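Long-range contact in carbohydrate-binding protein (Flavonifractor plautii, PDB 6N1B), which removes the acetyl group from N-acetylgalactosamine, probably on the blood group A antigen, in a gut bacterial pathway that converts A to O type blood: residues V124-Y129 / R172-P177. Sequence-based numbering, arbitrary orientation.
Sequences VYNAEY and RVWSKP
The phenol of Y129 donates its hydroxyl hydrogen to the main-chain carbonyl of W174, with Y129 OH 2.6 Å from W174 O and tilted 28° from the carbonyl plane. This is the hydrogen bond that joins the two segments, and tyrosine suits the place because its ring spans the gap while its OH reaches the far backbone. A second, less certain polar link is a salt bridge at the exposed margin, where E128 OE2 lies 3.4 Å from K176 NZ; the carboxylate oxygen is not securely placed. Within the turn, N126 OD1 accepts from the backbone N of Y129 at 3.1 Å, the donor lying well above the amide's carbonyl plane; a short amide suits this because its carbonyl can accept from an N-H three residues on.

Packing centres on the Y129 ring, held between two side chains. Over one face lies the indole of W174 in a face-to-face stack, the Y129 ring and the six-membered ring of W174 having centroids 3.9 Å apart and planes 27° from parallel; CD2 of Y129 comes within 3.3 Å of CE2 of W174. A chi1 of -178° carries the indole away from its own backbone N and against the tyrosine face, and its NE1 is hydrogen-bonded to Y156. Over the opposite face K176 lays CG in a CH-pi contact, 4.0 Å from the ring centroid: lysine supplies an aliphatic stem and an ammonium end near E128.

N126 begins an Asx motif in the tight connection of the beta hairpin 116-126/131-140, and the Y129-W174 stack joins it to the long insertion between strands 148-155 and 193-198. This four-stranded antiparallel sheet is consistent with a beta-propeller blade.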
# COMPACT_ATOMS: atom_id res chain seq x y z
N VAL A 124 -1.33 8.21 5.62
CA VAL A 124 -1.62 9.58 5.19
C VAL A 124 -0.98 10.60 6.13
O VAL A 124 -1.04 10.41 7.33
CB VAL A 124 -3.14 9.77 5.19
CG1 VAL A 124 -3.56 11.12 4.57
CG2 VAL A 124 -3.79 8.74 4.40
N TYR A 125 -0.44 11.66 5.55
CA TYR A 125 -0.08 12.85 6.33
C TYR A 125 -1.28 13.75 6.51
O TYR A 125 -1.95 14.11 5.54
CB TYR A 125 1.02 13.62 5.62
CG TYR A 125 1.41 14.89 6.35
CD1 TYR A 125 1.97 14.82 7.60
CD2 TYR A 125 1.16 16.11 5.81
CE1 TYR A 125 2.33 15.92 8.31
CE2 TYR A 125 1.54 17.29 6.49
CZ TYR A 125 2.08 17.21 7.75
OH TYR A 125 2.38 18.39 8.43
N ASN A 126 -1.59 14.04 7.76
CA ASN A 126 -2.69 14.93 8.14
C ASN A 126 -2.04 16.33 8.47
O ASN A 126 -1.41 16.48 9.48
CB ASN A 126 -3.41 14.38 9.37
CG ASN A 126 -4.64 15.18 9.71
OD1 ASN A 126 -4.57 16.39 9.74
ND2 ASN A 126 -5.73 14.49 10.11
N ALA A 127 -2.20 17.22 7.52
CA ALA A 127 -1.56 18.57 7.69
C ALA A 127 -2.14 19.33 8.84
O ALA A 127 -1.42 20.04 9.53
CB ALA A 127 -1.70 19.34 6.36
N GLU A 128 -3.45 19.26 9.04
CA GLU A 128 -4.05 20.02 10.11
C GLU A 128 -3.52 19.66 11.49
O GLU A 128 -3.45 20.49 12.35
CB GLU A 128 -5.61 19.81 10.02
CG GLU A 128 -6.43 20.57 11.00
CD GLU A 128 -6.71 21.95 10.45
OE1 GLU A 128 -6.45 22.14 9.20
OE2 GLU A 128 -7.23 22.75 11.23
N TYR A 129 -3.20 18.38 11.70
CA TYR A 129 -2.74 17.91 12.95
C TYR A 129 -1.20 17.73 12.95
O TYR A 129 -0.63 17.32 14.02
CB TYR A 129 -3.42 16.56 13.32
CG TYR A 129 -4.84 16.75 13.74
CD1 TYR A 129 -5.88 17.04 12.77
CD2 TYR A 129 -5.23 16.60 15.03
CE1 TYR A 129 -7.20 17.14 13.14
CE2 TYR A 129 -6.59 16.75 15.44
CZ TYR A 129 -7.56 16.99 14.49
OH TYR A 129 -8.89 17.12 14.86
N ARG A 172 -15.30 9.55 19.80
CA ARG A 172 -14.46 9.33 18.60
C ARG A 172 -13.98 10.61 18.00
O ARG A 172 -13.48 10.61 16.87
CB ARG A 172 -15.10 8.41 17.55
CG ARG A 172 -15.48 7.04 18.10
CD ARG A 172 -16.23 6.15 17.11
NE ARG A 172 -15.46 5.87 15.90
CZ ARG A 172 -14.60 4.84 15.75
NH1 ARG A 172 -14.33 4.02 16.72
NH2 ARG A 172 -14.02 4.69 14.57
N VAL A 173 -13.86 11.67 18.84
CA VAL A 173 -13.29 12.93 18.36
C VAL A 173 -11.84 13.08 18.72
O VAL A 173 -11.44 12.94 19.91
CB VAL A 173 -14.13 14.10 18.92
CG1 VAL A 173 -13.49 15.53 18.65
CG2 VAL A 173 -15.58 14.03 18.38
N TRP A 174 -11.04 13.36 17.69
CA TRP A 174 -9.64 13.71 17.85
C TRP A 174 -9.51 15.21 17.97
O TRP A 174 -9.70 15.93 16.97
CB TRP A 174 -8.90 13.16 16.65
CG TRP A 174 -7.40 13.37 16.61
CD1 TRP A 174 -6.58 13.82 17.60
CD2 TRP A 174 -6.57 13.17 15.44
NE1 TRP A 174 -5.27 13.80 17.14
CE2 TRP A 174 -5.25 13.44 15.82
CE3 TRP A 174 -6.83 12.80 14.13
CZ2 TRP A 174 -4.18 13.35 14.96
CZ3 TRP A 174 -5.75 12.68 13.28
CH2 TRP A 174 -4.44 12.96 13.67
N SER A 175 -9.35 15.73 19.16
CA SER A 175 -9.21 17.15 19.33
C SER A 175 -7.80 17.63 19.01
O SER A 175 -6.83 16.89 19.31
CB SER A 175 -9.55 17.54 20.78
OG SER A 175 -10.95 17.36 21.07
N LYS A 176 -7.70 18.76 18.35
CA LYS A 176 -6.40 19.25 18.00
C LYS A 176 -5.62 19.54 19.30
O LYS A 176 -6.12 20.21 20.22
CB LYS A 176 -6.56 20.54 17.18
CG LYS A 176 -7.09 20.42 15.78
CD LYS A 176 -6.82 21.77 15.05
CE LYS A 176 -7.64 21.81 13.80
NZ LYS A 176 -9.09 21.98 14.03
N PRO A 177 -4.33 19.14 19.33
CA PRO A 177 -3.50 19.48 20.46
C PRO A 177 -3.36 20.97 20.64
O PRO A 177 -3.22 21.69 19.60
CB PRO A 177 -2.12 18.87 20.15
CG PRO A 177 -2.40 17.85 19.16
CD PRO A 177 -3.64 18.26 18.39